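Local coordinates for putative hydrolase (Chromobacterium violaceum, PDB 3MCW), which is probably a hydrolase of the isochorismatase family, acting on a substrate that remains undefined, at residues Leu55-His60 against Val82-Gly87; Ala47-Gly52 against Pro86-Ile91; Gln94-Phe99 against Thr123-Glu128; Pro31-Gln36 against Glu165-Ser170; Pro13-Ile18 against Ala42-Ala47. All coordinates share one frame; numbering follows the deposited sequence. Where two conformers were deposited one is given.

Contact 1: residues Leu55-His60 against Val82-Gly87. With EDO (1,2-ethanediol), chain L.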
# COMPACT_ATOMS: atom_id res chain seq x y z
N LEU A 55 15.59 -3.24 -17.14
CA LEU A 55 15.80 -2.85 -15.76
C LEU A 55 15.56 -1.38 -15.59
O LEU A 55 15.82 -0.57 -16.49
CB LEU A 55 17.11 -3.36 -15.18
CG LEU A 55 18.31 -2.71 -15.73
CD1 LEU A 55 18.65 -1.64 -14.83
CD2 LEU A 55 19.48 -3.71 -15.79
N ILE A 56 15.01 -1.01 -14.44
CA ILE A 56 14.76 0.39 -14.08
C ILE A 56 15.19 0.59 -12.63
O ILE A 56 14.77 -0.17 -11.73
CB ILE A 56 13.27 0.77 -14.24
CG1 ILE A 56 12.84 0.67 -15.71
CG2 ILE A 56 12.99 2.14 -13.67
CD1 ILE A 56 11.33 0.85 -15.91
N HIS A 57 15.99 1.62 -12.39
CA HIS A 57 16.33 2.09 -11.06
C HIS A 57 15.33 3.17 -10.67
O HIS A 57 15.14 4.13 -11.40
CB HIS A 57 17.72 2.68 -11.03
CG HIS A 57 18.81 1.82 -11.53
ND1 HIS A 57 19.49 0.96 -10.69
CD2 HIS A 57 19.33 1.68 -12.77
CE1 HIS A 57 20.41 0.35 -11.43
NE2 HIS A 57 20.33 0.76 -12.70
N ILE A 58 14.70 3.04 -9.49
CA ILE A 58 13.87 4.06 -8.92
C ILE A 58 14.67 4.79 -7.86
O ILE A 58 15.28 4.16 -6.98
CB ILE A 58 12.58 3.45 -8.31
CG1 ILE A 58 11.75 2.71 -9.35
CG2 ILE A 58 11.76 4.54 -7.58
CD1 ILE A 58 11.30 3.53 -10.56
N ARG A 59 14.65 6.11 -7.93
CA ARG A 59 15.38 6.98 -7.05
C ARG A 59 14.39 7.88 -6.30
O ARG A 59 13.48 8.42 -6.92
CB ARG A 59 16.32 7.92 -7.88
CG ARG A 59 17.38 8.60 -7.10
CD ARG A 59 18.19 9.52 -7.98
NE ARG A 59 17.45 10.69 -8.40
CZ ARG A 59 17.82 11.51 -9.37
NH1 ARG A 59 18.89 11.22 -10.12
NH2 ARG A 59 17.10 12.58 -9.64
N HIS A 60 14.60 8.09 -5.01
CA HIS A 60 13.75 8.98 -4.25
C HIS A 60 14.42 10.35 -4.11
O HIS A 60 15.58 10.45 -3.72
CB HIS A 60 13.46 8.41 -2.85
CG HIS A 60 12.36 9.13 -2.18
ND1 HIS A 60 11.04 8.94 -2.53
CD2 HIS A 60 12.39 10.09 -1.24
CE1 HIS A 60 10.30 9.74 -1.80
NE2 HIS A 60 11.09 10.45 -1.01
N VAL A 82 24.80 -1.04 -6.14
CA VAL A 82 23.73 -1.03 -7.14
C VAL A 82 23.70 0.30 -7.91
O VAL A 82 22.67 0.72 -8.41
CB VAL A 82 22.36 -1.34 -6.51
CG1 VAL A 82 22.32 -2.83 -6.06
CG2 VAL A 82 22.03 -0.38 -5.35
N GLU A 83 24.86 0.90 -8.09
CA GLU A 83 24.92 2.17 -8.80
C GLU A 83 24.54 1.96 -10.28
O GLU A 83 25.05 1.04 -10.93
CB GLU A 83 26.30 2.84 -8.67
CG GLU A 83 26.46 4.23 -9.33
CD GLU A 83 27.93 4.66 -9.39
OE1 GLU A 83 28.74 4.05 -8.65
OE2 GLU A 83 28.26 5.58 -10.17
N PRO A 84 23.69 2.85 -10.82
CA PRO A 84 23.40 2.75 -12.24
C PRO A 84 24.63 2.97 -13.10
O PRO A 84 25.57 3.64 -12.71
CB PRO A 84 22.34 3.84 -12.47
CG PRO A 84 21.73 4.05 -11.11
CD PRO A 84 22.86 3.88 -10.14
N ARG A 85 24.56 2.46 -14.32
CA ARG A 85 25.58 2.66 -15.32
C ARG A 85 25.03 3.39 -16.53
O ARG A 85 23.82 3.58 -16.66
CB ARG A 85 26.18 1.33 -15.68
CG ARG A 85 27.05 0.82 -14.57
CD ARG A 85 27.60 -0.52 -14.88
NE ARG A 85 28.35 -1.04 -13.73
CZ ARG A 85 28.72 -2.31 -13.61
NH1 ARG A 85 28.52 -3.21 -14.57
NH2 ARG A 85 29.35 -2.69 -12.51
N PRO A 86 25.92 3.86 -17.40
CA PRO A 86 25.48 4.73 -18.48
C PRO A 86 24.42 4.08 -19.33
O PRO A 86 24.53 2.90 -19.70
CB PRO A 86 26.77 5.03 -19.24
CG PRO A 86 27.80 4.90 -18.22
CD PRO A 86 27.39 3.82 -17.32
N GLY A 87 23.40 4.85 -19.65
CA GLY A 87 22.34 4.37 -20.51
C GLY A 87 21.22 3.65 -19.79
O GLY A 87 20.21 3.35 -20.40
C1 EDO L . 14.11 -0.44 -19.53
O1 EDO L . 14.53 0.45 -18.53
C2 EDO L . 15.35 -0.81 -20.31
O2 EDO L . 16.15 -1.72 -19.53
O HOH W 1 19.63 0.84 -7.85
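A single water ties H57 to V82: it lies 2.8 Å from H57 ND1, in the plane of the imidazole at its edge, and donates to V82 O over 3.1 Å. The other ring nitrogen, NE2, is hydrogen-bonded to E88 OE1, so both nitrogens of this buried histidine have polar partners and the rotation of the ring is pinned. With CG anti to the carbonyl carbon (chi1 -55°), the imidazole leaves strand 55-60 toward the 82-87 loop and offers a face to P84. The proline answers with a CH-pi contact: its CG stands 3.7 Å from the centroid of the H57 ring, only 7° off the ring normal, while P84 CB lies 3.7 Å from H57 NE2. Direct contact is thus the CG and CB edge of the proline set over the imidazole face, with the water bridge beside it. At the start of the strand, L55 N donates to O2 of an ethanediol over 2.9 Å, and that diol's O1 donates to L55 O over 2.6 Å. Strand 55-60 runs between strands 14-18 and 89-93, and the 82-87 loop leads into the latter, as fits the parallel 3-2-1-4-5-6 sheet of the Rossmann-like isochorismatase fold.

Contact 2: residues Ala47-Gly52 against Pro86-Ile91. With EDO (1,2-ethanediol), chain K; EDO (1,2-ethanediol), chain L.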
# COMPACT_ATOMS: atom_id res chain seq x y z
N ALA A 47 23.05 -10.12 -12.99
CA ALA A 47 22.42 -11.08 -13.86
C ALA A 47 21.59 -10.40 -14.94
O ALA A 47 21.62 -10.82 -16.11
CB ALA A 47 21.59 -12.05 -13.07
N TRP A 48 20.83 -9.37 -14.57
CA TRP A 48 20.02 -8.63 -15.53
C TRP A 48 20.91 -8.00 -16.58
O TRP A 48 20.58 -8.03 -17.78
CB TRP A 48 19.10 -7.62 -14.83
CG TRP A 48 17.65 -8.04 -14.81
CD1 TRP A 48 16.69 -7.54 -15.63
CD2 TRP A 48 17.02 -9.04 -14.00
NE1 TRP A 48 15.51 -8.18 -15.40
CE2 TRP A 48 15.68 -9.11 -14.42
CE3 TRP A 48 17.43 -9.87 -12.94
CZ2 TRP A 48 14.75 -9.95 -13.81
CZ3 TRP A 48 16.52 -10.74 -12.37
CH2 TRP A 48 15.17 -10.76 -12.80
N ARG A 49 21.97 -7.35 -16.16
CA ARG A 49 22.91 -6.73 -17.08
C ARG A 49 23.55 -7.76 -18.00
O ARG A 49 23.63 -7.56 -19.21
CB ARG A 49 23.99 -5.97 -16.31
CG ARG A 49 23.51 -4.69 -15.68
CD ARG A 49 24.57 -4.14 -14.76
NE ARG A 49 24.17 -2.81 -14.28
CZ ARG A 49 24.70 -2.16 -13.25
NH1 ARG A 49 25.62 -2.71 -12.49
NH2 ARG A 49 24.29 -0.93 -12.99
N ALA A 50 24.01 -8.87 -17.44
CA ALA A 50 24.70 -9.90 -18.21
C ALA A 50 23.77 -10.49 -19.26
O ALA A 50 24.22 -10.82 -20.35
CB ALA A 50 25.24 -10.98 -17.27
N ARG A 51 22.48 -10.60 -18.95
CA ARG A 51 21.49 -11.19 -19.84
C ARG A 51 20.84 -10.15 -20.75
O ARG A 51 20.08 -10.52 -21.66
CB ARG A 51 20.44 -11.94 -19.03
CG ARG A 51 20.96 -13.23 -18.37
CD ARG A 51 19.87 -13.85 -17.52
NE ARG A 51 20.28 -15.08 -16.84
CZ ARG A 51 20.40 -16.27 -17.40
NH1 ARG A 51 20.18 -16.44 -18.70
NH2 ARG A 51 20.78 -17.32 -16.66
N GLY A 52 21.13 -8.87 -20.55
CA GLY A 52 20.52 -7.84 -21.38
C GLY A 52 19.02 -7.70 -21.19
O GLY A 52 18.32 -7.34 -22.13
N PRO A 86 25.92 3.86 -17.40
CA PRO A 86 25.48 4.73 -18.48
C PRO A 86 24.42 4.08 -19.33
O PRO A 86 24.53 2.90 -19.70
CB PRO A 86 26.77 5.03 -19.24
CG PRO A 86 27.80 4.90 -18.22
CD PRO A 86 27.39 3.82 -17.32
N GLY A 87 23.40 4.85 -19.65
CA GLY A 87 22.34 4.37 -20.51
C GLY A 87 21.22 3.65 -19.79
O GLY A 87 20.21 3.35 -20.40
N GLU A 88 21.40 3.31 -18.53
CA GLU A 88 20.33 2.61 -17.78
C GLU A 88 19.27 3.60 -17.36
O GLU A 88 19.55 4.75 -17.01
CB GLU A 88 20.91 1.88 -16.56
CG GLU A 88 21.80 0.72 -16.98
CD GLU A 88 22.36 -0.06 -15.83
OE1 GLU A 88 22.38 0.43 -14.67
OE2 GLU A 88 22.87 -1.18 -16.10
N THR A 89 18.02 3.14 -17.39
CA THR A 89 16.88 3.96 -17.02
C THR A 89 16.82 4.19 -15.51
O THR A 89 16.81 3.25 -14.73
CB THR A 89 15.58 3.35 -17.49
OG1 THR A 89 15.67 3.10 -18.89
CG2 THR A 89 14.36 4.20 -17.15
N VAL A 90 16.77 5.46 -15.14
CA VAL A 90 16.58 5.90 -13.76
C VAL A 90 15.35 6.80 -13.75
O VAL A 90 15.28 7.74 -14.55
CB VAL A 90 17.80 6.69 -13.22
CG1 VAL A 90 17.55 7.18 -11.80
CG2 VAL A 90 19.09 5.86 -13.30
N ILE A 91 14.38 6.48 -12.89
CA ILE A 91 13.17 7.25 -12.72
C ILE A 91 13.13 7.79 -11.31
O ILE A 91 13.20 7.02 -10.34
CB ILE A 91 11.90 6.46 -13.02
CG1 ILE A 91 11.92 6.00 -14.50
CG2 ILE A 91 10.65 7.22 -12.68
CD1 ILE A 91 10.77 5.13 -14.90
C1 EDO K . 16.89 -15.21 -20.70
O1 EDO K . 16.83 -15.93 -21.96
C2 EDO K . 18.02 -14.24 -20.75
O2 EDO K . 19.29 -14.87 -20.65
C1 EDO L . 14.11 -0.44 -19.53
O1 EDO L . 14.53 0.45 -18.53
C2 EDO L . 15.35 -0.81 -20.31
O2 EDO L . 16.15 -1.72 -19.53
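R49 and E88 meet in a bidentate salt bridge. The arginine grips side-on: NE donates to E88 OE2 over 2.8 Å, and NH2 donates to E88 OE1 over 2.9 Å in an almost straight bond (175°). Each oxygen uses its syn lone pair, and the two flat groups are close to coplanar, 27° apart. The R49 chain, extended from CG to NE, spans the gap between backbones whose nearest CA atoms, those of R49 and E88, are 9.7 Å apart. Further polar bonds fix the pair: R49 NH2 also reaches E83 O, and E88 OE1 takes R85 N besides H57 NE2. Among backbone bonds, two reach back into the last turn of helix 37-51 and, with positive phi at G52, end it in a Schellman motif; G52 N donates to R49 O over 3.1 Å. An ethanediol, probably from the crystallisation liquor, accepts from R51 NH1 through its O2 at 2.7 Å. The bridge lies at the surface, spanning from the last turns of helix 37-51 to the residue before strand 89-93, with strand 55-60 between them in the chain and helix 184-191 packed against W48.

Contact 3: residues Gln94-Phe99 against Thr123-Glu128. With EDO (1,2-ethanediol), chain I.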
# COMPACT_ATOMS: atom_id res chain seq x y z
N GLN A 94 8.91 11.41 -5.96
CA GLN A 94 8.86 12.27 -4.78
C GLN A 94 7.89 11.75 -3.74
O GLN A 94 7.81 12.34 -2.69
CB GLN A 94 8.49 13.69 -5.15
CG GLN A 94 9.58 14.38 -5.91
CD GLN A 94 9.32 15.86 -6.04
OE1 GLN A 94 8.96 16.57 -5.08
NE2 GLN A 94 9.51 16.35 -7.23
N THR A 95 7.17 10.67 -4.02
CA THR A 95 6.28 10.06 -3.05
C THR A 95 6.69 8.60 -2.88
O THR A 95 7.64 8.14 -3.48
CB THR A 95 4.77 10.10 -3.45
OG1 THR A 95 4.01 9.98 -2.27
CG2 THR A 95 4.33 8.89 -4.27
N ASN A 96 5.93 7.84 -2.10
CA ASN A 96 6.34 6.47 -1.83
C ASN A 96 6.21 5.55 -3.02
O ASN A 96 7.10 4.76 -3.31
CB ASN A 96 5.57 5.92 -0.64
CG ASN A 96 5.72 6.83 0.55
OD1 ASN A 96 4.85 7.63 0.87
ND2 ASN A 96 6.89 6.77 1.17
N SER A 97 5.07 5.59 -3.70
CA SER A 97 4.87 4.73 -4.86
C SER A 97 5.65 5.22 -6.07
O SER A 97 5.50 6.34 -6.48
CB SER A 97 3.39 4.66 -5.22
OG SER A 97 3.31 3.91 -6.44
N ALA A 98 6.36 4.29 -6.70
CA ALA A 98 7.14 4.59 -7.92
C ALA A 98 6.26 4.94 -9.12
O ALA A 98 6.80 5.40 -10.12
CB ALA A 98 8.05 3.41 -8.27
N PHE A 99 4.94 4.70 -9.03
CA PHE A 99 4.05 5.04 -10.12
C PHE A 99 3.56 6.49 -10.12
O PHE A 99 3.18 7.04 -11.16
CB PHE A 99 2.83 4.12 -10.12
CG PHE A 99 3.16 2.69 -10.42
CD1 PHE A 99 3.28 2.23 -11.74
CD2 PHE A 99 3.41 1.79 -9.41
CE1 PHE A 99 3.60 0.95 -12.04
CE2 PHE A 99 3.74 0.50 -9.70
CZ PHE A 99 3.84 0.06 -11.03
N THR A 123 10.98 -2.31 2.86
CA THR A 123 9.96 -3.32 2.55
C THR A 123 8.56 -2.77 2.79
O THR A 123 7.66 -3.00 1.98
CB THR A 123 10.15 -4.56 3.43
OG1 THR A 123 11.53 -4.92 3.43
CG2 THR A 123 9.28 -5.72 2.94
N SER A 124 8.37 -2.11 3.93
CA SER A 124 7.07 -1.73 4.42
C SER A 124 6.63 -0.33 4.02
O SER A 124 5.49 0.03 4.26
CB SER A 124 7.10 -1.86 5.94
OG SER A 124 8.23 -1.16 6.47
N ASN A 125 7.52 0.47 3.41
CA ASN A 125 7.20 1.82 3.02
C ASN A 125 7.17 1.92 1.49
O ASN A 125 6.17 1.52 0.89
CB ASN A 125 8.04 2.85 3.76
CG ASN A 125 7.46 4.24 3.62
OD1 ASN A 125 6.30 4.41 3.25
ND2 ASN A 125 8.22 5.22 3.98
N SER A 126 8.23 2.39 0.84
CA SER A 126 8.17 2.58 -0.60
C SER A 126 8.06 1.29 -1.40
O SER A 126 7.43 1.28 -2.46
CB SER A 126 9.34 3.42 -1.08
OG SER A 126 9.20 4.77 -0.66
N VAL A 127 8.69 0.21 -0.94
CA VAL A 127 8.54 -1.06 -1.66
C VAL A 127 7.07 -1.52 -1.60
O VAL A 127 6.46 -1.77 -2.62
CB VAL A 127 9.47 -2.16 -1.12
CG1 VAL A 127 9.18 -3.47 -1.76
CG2 VAL A 127 10.96 -1.76 -1.36
N GLU A 128 6.49 -1.57 -0.40
CA GLU A 128 5.11 -1.98 -0.25
C GLU A 128 4.16 -1.05 -1.03
O GLU A 128 3.23 -1.56 -1.67
CB GLU A 128 4.74 -2.05 1.21
CG GLU A 128 3.29 -2.44 1.45
CD GLU A 128 3.00 -3.01 2.81
OE1 GLU A 128 3.90 -3.13 3.66
OE2 GLU A 128 1.81 -3.32 2.98
C1 EDO I . 13.54 4.53 4.40
O1 EDO I . 13.84 5.90 4.14
C2 EDO I . 12.34 4.44 5.31
O2 EDO I . 11.15 4.33 4.57
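N96 and N125 are brought together by different first torsions: N96 CG lies anti to its carbonyl carbon (chi1 -54°), whereas N125 CG lies anti to the backbone N (chi1 -165°), which swings its amide back toward the loop. The setting is the isochorismatase-type alpha/beta fold, where the loop after strand 89-93 lies against the 123-128 end of helix 123-136, which has a wider pi-type turn at 123-127 with a weak E128 N to T123 O bond. The amide planes are 42° apart. N96 ND2 comes within 3.2 Å of N125 OD1, but the angle is too poor for a hydrogen bond; instead the ND2 atoms of both asparagines donate to E177 OE2 of the second subunit. N125 ND2 also donates to O2 of an ethanediol, 3.1 Å away. Beside the amides, S126 packs on the N96 backbone, its CB 3.4 Å from N96 O. S126 OG is hydrogen-bonded to K93 NZ, a pairing at a helix start that recalls the lysine and nucleophile of family relatives, though no role is established here. N136 of the second subunit bonds N96 OD1 and S97 N. Farther on, S97 closes an ST turn, F99 N donating to S97 OG over 3.2 Å.

Contact 4: residues Pro31-Gln36 against Glu165-Ser170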
# COMPACT_ATOMS: atom_id res chain seq x y z
N PRO A 31 17.40 0.56 13.63
CA PRO A 31 18.01 -0.69 13.19
C PRO A 31 17.26 -1.32 12.02
O PRO A 31 16.04 -1.25 11.94
CB PRO A 31 17.96 -1.56 14.45
CG PRO A 31 17.93 -0.57 15.59
CD PRO A 31 17.07 0.54 15.07
N ARG A 32 18.03 -2.01 11.19
CA ARG A 32 17.54 -2.69 10.00
C ARG A 32 17.71 -4.18 10.10
O ARG A 32 18.48 -4.72 10.90
CB ARG A 32 18.30 -2.19 8.76
CG ARG A 32 19.83 -2.44 8.82
CD ARG A 32 20.49 -2.14 7.53
NE ARG A 32 20.32 -3.18 6.54
CZ ARG A 32 20.91 -3.16 5.35
NH1 ARG A 32 21.69 -2.16 5.02
NH2 ARG A 32 20.76 -4.16 4.49
N ASN A 33 16.99 -4.90 9.25
CA ASN A 33 17.18 -6.31 9.01
C ASN A 33 17.98 -6.55 7.72
O ASN A 33 18.46 -5.60 7.06
CB ASN A 33 15.83 -7.07 8.98
CG ASN A 33 14.99 -6.74 7.77
OD1 ASN A 33 15.07 -5.65 7.26
ND2 ASN A 33 14.19 -7.70 7.28
N HIS A 34 18.11 -7.83 7.36
CA HIS A 34 18.66 -8.28 6.09
C HIS A 34 19.95 -7.58 5.70
O HIS A 34 20.03 -6.91 4.69
CB HIS A 34 17.64 -8.19 4.95
CG HIS A 34 16.62 -9.26 4.97
ND1 HIS A 34 15.68 -9.41 3.97
CD2 HIS A 34 16.44 -10.31 5.81
CE1 HIS A 34 14.95 -10.47 4.22
NE2 HIS A 34 15.41 -11.05 5.31
N PRO A 35 21.02 -7.80 6.47
CA PRO A 35 22.28 -7.15 6.18
C PRO A 35 22.87 -7.45 4.82
O PRO A 35 23.69 -6.65 4.35
CB PRO A 35 23.19 -7.65 7.32
CG PRO A 35 22.59 -8.95 7.75
CD PRO A 35 21.10 -8.67 7.66
N GLN A 36 22.49 -8.57 4.21
CA GLN A 36 22.96 -8.98 2.89
C GLN A 36 22.05 -8.52 1.75
O GLN A 36 22.24 -8.93 0.61
CB GLN A 36 23.10 -10.51 2.83
CG GLN A 36 24.20 -11.10 3.74
CD GLN A 36 25.29 -10.10 4.10
OE1 GLN A 36 25.63 -9.20 3.32
NE2 GLN A 36 25.84 -10.24 5.30
N GLU A 165 10.25 -8.41 12.19
CA GLU A 165 8.81 -8.56 12.39
C GLU A 165 8.03 -7.66 11.44
O GLU A 165 7.00 -8.07 10.91
CB GLU A 165 8.46 -8.25 13.85
CG GLU A 165 8.95 -9.29 14.83
CD GLU A 165 8.69 -8.89 16.27
OE1 GLU A 165 9.10 -7.82 16.72
OE2 GLU A 165 8.04 -9.70 16.95
N VAL A 166 8.49 -6.44 11.25
CA VAL A 166 7.85 -5.50 10.32
C VAL A 166 7.86 -6.08 8.91
O VAL A 166 6.86 -6.08 8.21
CB VAL A 166 8.53 -4.11 10.39
CG1 VAL A 166 8.01 -3.18 9.31
CG2 VAL A 166 8.39 -3.50 11.79
N HIS A 167 9.03 -6.56 8.50
CA HIS A 167 9.23 -7.19 7.20
C HIS A 167 8.27 -8.37 7.04
O HIS A 167 7.61 -8.51 6.02
CB HIS A 167 10.71 -7.63 7.12
CG HIS A 167 11.17 -8.19 5.82
ND1 HIS A 167 11.75 -7.42 4.83
CD2 HIS A 167 11.25 -9.47 5.43
CE1 HIS A 167 12.11 -8.26 3.85
NE2 HIS A 167 11.82 -9.51 4.18
N ALA A 168 8.21 -9.24 8.04
CA ALA A 168 7.38 -10.44 7.95
C ALA A 168 5.89 -10.11 7.82
O ALA A 168 5.15 -10.83 7.13
CB ALA A 168 7.61 -11.31 9.17
N MSE A 169 5.46 -9.04 8.48
CA MSE A 169 4.06 -8.64 8.39
C MSE A 169 3.76 -8.07 7.01
O MSE A 169 2.73 -8.39 6.39
CB MSE A 169 3.69 -7.70 9.56
CG MSE A 169 3.63 -8.44 10.90
SE MSE A 169 3.14 -7.40 12.47
CE MSE A 169 1.31 -7.34 12.09
N SER A 170 4.65 -7.22 6.49
CA SER A 170 4.43 -6.70 5.13
C SER A 170 4.44 -7.78 4.08
O SER A 170 3.58 -7.80 3.21
CB SER A 170 5.44 -5.63 4.78
OG SER A 170 5.21 -4.44 5.48
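N33 and H167 stand nearly crosswise, the amide of N33 pointing its nitrogen down onto one face of the H167 imidazole. The contact joins the loop between strand 14-18 and helix 37-51 to helix 163-174, parts of the alpha/beta isochorismatase fold that lie far apart in sequence. N33 ND2 sits 3.3 Å above the H167 ring plane, displaced toward the rim, with H167 CG its nearest atom at 3.4 Å; amide and ring planes are 64° apart. The same ND2 lies over a face of H34 as well, 3.7 Å above that ring plane, so it sits over the angle where the two rings meet. The first torsion of N33 puts it there: CG sits between backbone N and carbonyl carbon (chi1 69°), the crowded position. H34 approaches H167 obliquely, ring centroids 4.5 Å apart, with H34 CE1 3.3 Å from H167 NE2. Partners outside bond these groups: N33 OD1 takes T150 N, H34 ND1 bonds C148 O, and H167 is bonded at both nitrogens, NE2 by E145 OE1 and ND1 by T123 OG1, which holds its ring in rotation. On the far side of the loop R32 folds back over it: NE donates to N33 O over 3.1 Å, nearly straight at 175°, and NH2 reaches H34 O at 2.9 Å from above the carbonyl plane.

Contact 5: residues Pro13-Ile18 against Ala42-Ala47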
# COMPACT_ATOMS: atom_id res chain seq x y z
N PRO A 13 11.25 -10.32 -18.11
CA PRO A 13 10.92 -9.76 -16.80
C PRO A 13 11.83 -8.57 -16.53
O PRO A 13 13.03 -8.58 -16.85
CB PRO A 13 11.20 -10.93 -15.86
CG PRO A 13 12.26 -11.74 -16.56
CD PRO A 13 11.89 -11.65 -18.01
N LEU A 14 11.26 -7.55 -15.89
CA LEU A 14 11.93 -6.28 -15.66
C LEU A 14 12.31 -6.15 -14.19
O LEU A 14 11.46 -6.29 -13.31
CB LEU A 14 11.03 -5.12 -16.11
CG LEU A 14 11.64 -3.71 -15.97
CD1 LEU A 14 11.18 -2.78 -17.07
CD2 LEU A 14 11.36 -3.08 -14.60
N LEU A 15 13.58 -5.84 -13.94
CA LEU A 15 14.09 -5.63 -12.56
C LEU A 15 13.89 -4.20 -12.17
O LEU A 15 14.37 -3.28 -12.85
CB LEU A 15 15.58 -5.98 -12.52
CG LEU A 15 16.23 -5.87 -11.14
CD1 LEU A 15 15.67 -6.90 -10.15
CD2 LEU A 15 17.75 -6.06 -11.29
N LEU A 16 13.15 -3.99 -11.08
CA LEU A 16 12.81 -2.69 -10.55
C LEU A 16 13.44 -2.54 -9.17
O LEU A 16 13.00 -3.21 -8.22
CB LEU A 16 11.27 -2.57 -10.45
CG LEU A 16 10.73 -1.18 -10.15
CD1 LEU A 16 10.94 -0.25 -11.32
CD2 LEU A 16 9.24 -1.28 -9.80
N LEU A 17 14.50 -1.76 -9.08
CA LEU A 17 15.27 -1.56 -7.83
C LEU A 17 14.86 -0.25 -7.19
O LEU A 17 15.04 0.80 -7.79
CB LEU A 17 16.77 -1.57 -8.12
CG LEU A 17 17.35 -2.89 -8.59
CD1 LEU A 17 18.86 -2.74 -8.88
CD2 LEU A 17 17.08 -4.00 -7.60
N ILE A 18 14.35 -0.32 -5.96
CA ILE A 18 13.71 0.83 -5.32
C ILE A 18 14.57 1.47 -4.24
O ILE A 18 14.83 0.88 -3.19
CB ILE A 18 12.32 0.43 -4.82
CG1 ILE A 18 11.44 0.02 -6.01
CG2 ILE A 18 11.73 1.56 -3.92
CD1 ILE A 18 10.11 -0.58 -5.55
N ALA A 42 22.67 -6.71 -5.78
CA ALA A 42 23.81 -6.67 -6.72
C ALA A 42 23.82 -7.91 -7.60
O ALA A 42 24.11 -7.83 -8.77
CB ALA A 42 25.12 -6.54 -5.97
N GLY A 43 23.50 -9.07 -7.01
CA GLY A 43 23.46 -10.32 -7.78
C GLY A 43 22.37 -10.29 -8.84
O GLY A 43 22.56 -10.74 -9.96
N LEU A 44 21.20 -9.76 -8.48
CA LEU A 44 20.11 -9.63 -9.44
C LEU A 44 20.51 -8.64 -10.56
O LEU A 44 20.34 -8.93 -11.74
CB LEU A 44 18.83 -9.15 -8.76
CG LEU A 44 18.17 -10.14 -7.80
CD1 LEU A 44 17.07 -9.41 -7.01
CD2 LEU A 44 17.63 -11.33 -8.55
N LEU A 45 21.08 -7.50 -10.17
CA LEU A 45 21.45 -6.45 -11.13
C LEU A 45 22.49 -6.98 -12.11
O LEU A 45 22.40 -6.75 -13.31
CB LEU A 45 21.96 -5.23 -10.37
CG LEU A 45 22.40 -4.01 -11.16
CD1 LEU A 45 21.30 -3.57 -12.13
CD2 LEU A 45 22.86 -2.92 -10.22
N GLN A 46 23.50 -7.69 -11.60
CA GLN A 46 24.53 -8.24 -12.47
C GLN A 46 23.96 -9.26 -13.45
O GLN A 46 24.34 -9.27 -14.62
CB GLN A 46 25.65 -8.90 -11.67
CG GLN A 46 26.85 -9.27 -12.58
CD GLN A 46 27.93 -10.03 -11.88
OE1 GLN A 46 29.08 -9.62 -11.85
NE2 GLN A 46 27.57 -11.16 -11.33
N ALA A 47 23.05 -10.12 -12.99
CA ALA A 47 22.42 -11.08 -13.86
C ALA A 47 21.59 -10.40 -14.94
O ALA A 47 21.62 -10.82 -16.11
CB ALA A 47 21.59 -12.05 -13.07
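Strand 14-18 and the 42-47 part of helix 37-51 run roughly antiparallel, their N-to-C directions 142° apart and their axes 9.8 Å from each other at closest approach. Two leucines of the strand, L15 and L17, point into the gap and meet L44 and L45 of the helix. L15 is the main one. Its CG extends away from the backbone N (chi1 -177°), which lifts both methyls onto the helix surface rather than onto a side chain alone: CD2 lies 3.7 Å from L45 CA and 3.8 Å from L44 C, reaching the backbone between the two residues, while CD1 touches L44 CB at 4.1 Å. The L15 and L44 side chains cross at about a right angle. Two residues on, L17 makes a single methyl contact, its CD1 being 4.1 Å from L45 CD1. All four leucines are buried, and the interface is purely apolar. Around it the core continues: L44 also lies against S184 and I187 of helix 184-191, L15 rests on L55 and V117 of the neighbouring strands, and L55 and H57 pack on L45. Helix 37-51 therefore covers this face of the sheet as the connection between neighbouring parallel strands 14-18 and 55-60, a beta-alpha-beta crossover of the Rossmann-like fold.

Overall arrangement
From the N terminus, contact 5 opens first and closes on helix 37-51, a short link in the first beta-alpha-beta unit. Contact 4 opens within it at 31-36 but closes only at 165-170, so the two cross. Contacts 1, 2 and 3 all nest inside the long loop of contact 4. Contact 2 opens at the end of helix 37-51 and contact 1 on strand 55-60, and both end on the same stretch, 82-91, sharing P86 and G87. Contact 3 follows in series, tying the loop after strand 89-93 to helix 123-136. Contacts 1, 2 and 5 tie helix 37-51 and the 82-87 loop to one half of the sheet, strands 14-18, 55-60 and 89-93, while contacts 3 and 4 both reach the second subunit.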